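Local coordinates for type IV secretion system protein VirB11 (Brucella suis, PDB 2GZA) that hydrolyses ATP as the hexameric VirB11 ATPase of a type IV secretion system linked to virulence, at residues 43-46 with 47-50. Residues are numbered along the deposited sequence; the frame is centred on the assembly and turned at random.
Sequences VNRP and GEVF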
loop_
_atom_site.group_PDB
_atom_site.type_symbol
_atom_site.label_atom_id
_atom_site.label_comp_id
_atom_site.label_asym_id
_atom_site.label_seq_id
_atom_site.Cartn_x
_atom_site.Cartn_y
_atom_site.Cartn_z
ATOM N N VAL C 43 9.606 -19.987 41.991
ATOM C CA VAL C 43 10.251 -21.289 42.057
ATOM C C VAL C 43 10.852 -21.590 40.684
ATOM O O VAL C 43 10.137 -21.677 39.681
ATOM C CB VAL C 43 9.294 -22.422 42.527
ATOM C CG1 VAL C 43 10.016 -23.785 42.527
ATOM C CG2 VAL C 43 8.743 -22.130 43.917
ATOM N N ASN C 44 12.176 -21.720 40.650
ATOM C CA ASN C 44 12.913 -21.989 39.401
ATOM C C ASN C 44 13.148 -23.472 39.187
ATOM O O ASN C 44 13.228 -23.936 38.053
ATOM C CB ASN C 44 14.268 -21.279 39.393
ATOM C CG ASN C 44 14.148 -19.793 39.615
ATOM O OD1 ASN C 44 13.121 -19.194 39.305
ATOM N ND2 ASN C 44 15.197 -19.185 40.161
ATOM N N ARG C 45 13.276 -24.200 40.290
ATOM C CA ARG C 45 13.587 -25.619 40.263
ATOM C C ARG C 45 13.192 -26.244 41.589
ATOM O O ARG C 45 13.039 -25.531 42.579
ATOM C CB ARG C 45 15.079 -25.849 39.958
ATOM C CG ARG C 45 16.072 -25.239 40.945
ATOM C CD ARG C 45 17.041 -24.299 40.239
ATOM N NE ARG C 45 17.311 -24.739 38.870
ATOM C CZ ARG C 45 17.578 -23.941 37.840
ATOM N NH1 ARG C 45 17.618 -22.627 37.983
ATOM N NH2 ARG C 45 17.798 -24.471 36.649
ATOM N N PRO C 46 13.052 -27.580 41.617
ATOM C CA PRO C 46 12.716 -28.298 42.839
ATOM C C PRO C 46 13.649 -27.920 43.977
ATOM O O PRO C 46 14.859 -27.851 43.773
ATOM C CB PRO C 46 12.979 -29.766 42.457
ATOM C CG PRO C 46 13.781 -29.717 41.187
ATOM C CD PRO C 46 13.266 -28.510 40.492
ATOM N N GLY C 47 13.083 -27.666 45.155
ATOM C CA GLY C 47 13.874 -27.485 46.362
ATOM C C GLY C 47 14.182 -26.058 46.774
ATOM O O GLY C 47 14.735 -25.839 47.847
ATOM N N GLU C 48 13.837 -25.081 45.942
ATOM C CA GLU C 48 14.144 -23.698 46.289
ATOM C C GLU C 48 13.063 -22.700 45.917
ATOM O O GLU C 48 12.213 -22.968 45.069
ATOM C CB GLU C 48 15.516 -23.263 45.740
ATOM C CG GLU C 48 15.929 -23.863 44.405
ATOM C CD GLU C 48 16.862 -22.950 43.630
ATOM O OE1 GLU C 48 18.092 -23.145 43.698
ATOM O OE2 GLU C 48 16.365 -22.026 42.957
ATOM N N VAL C 49 13.085 -21.562 46.602
ATOM C CA VAL C 49 12.261 -20.422 46.236
ATOM C C VAL C 49 13.114 -19.159 46.219
ATOM O O VAL C 49 14.077 -19.035 46.977
ATOM C CB VAL C 49 11.003 -20.242 47.150
ATOM C CG1 VAL C 49 10.488 -21.571 47.654
ATOM C CG2 VAL C 49 11.276 -19.308 48.310
ATOM N N PHE C 50 12.772 -18.245 45.323
ATOM C CA PHE C 50 13.351 -16.916 45.323
ATOM C C PHE C 50 12.235 -15.900 45.496
ATOM O O PHE C 50 11.232 -15.950 44.783
ATOM C CB PHE C 50 14.135 -16.653 44.034
ATOM C CG PHE C 50 15.539 -17.165 44.063
ATOM C CD1 PHE C 50 15.833 -18.465 43.667
ATOM C CD2 PHE C 50 16.575 -16.352 44.488
ATOM C CE1 PHE C 50 17.134 -18.937 43.693
ATOM C CE2 PHE C 50 17.882 -16.823 44.517
ATOM C CZ PHE C 50 18.159 -18.118 44.114
HETATM O O HOH W 1 17.319 -21.064 40.675
HETATM O O HOH W 2 13.776 -21.243 43.108
#
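A type II beta turn from R45 to E48 reverses the chain in the beta hairpin of strands 40-43 and 48-52, neighbours in an antiparallel sheet. Its closing bond is weak: E48 N lies 3.5 Å from R45 O, although the N-H...O angle is fairly straight. G47 takes the third position with a positive phi of 97°, as this turn type requires. At the two ends of the turn, the side chains of R45 and E48 run alongside each other in the same direction. R45 CG sits between its backbone N and carbonyl carbon (chi1 60°) and the chain bends further on, whereas E48 is extended beyond CG; this puts R45 CG 3.6 Å from E48 CD. Their charged ends do not pair directly. R45 NE stays 5.0 Å from E48 OE2, the guanidinium and carboxylate planes stand 79° apart, and R45 NH2 forms a salt bridge with E111 OE1. Water bridges the gap instead: one molecule donates to E48 OE2 and accepts from R45 NH1 and N44 ND2, while a second donates to the same oxygen and accepts from N44 N. Where the hairpin strands pair, the F50 backbone hydrogen-bonds with C42, and N44 ND2 approaches F50 CD1 obliquely at 3.6 Å. N44 ND2 also donates to N221 OD1, and N44 OD1 accepts from R204 NH2. Buried V43 and V49 make an apolar contact, CG2 to CG1, at 4.2 Å.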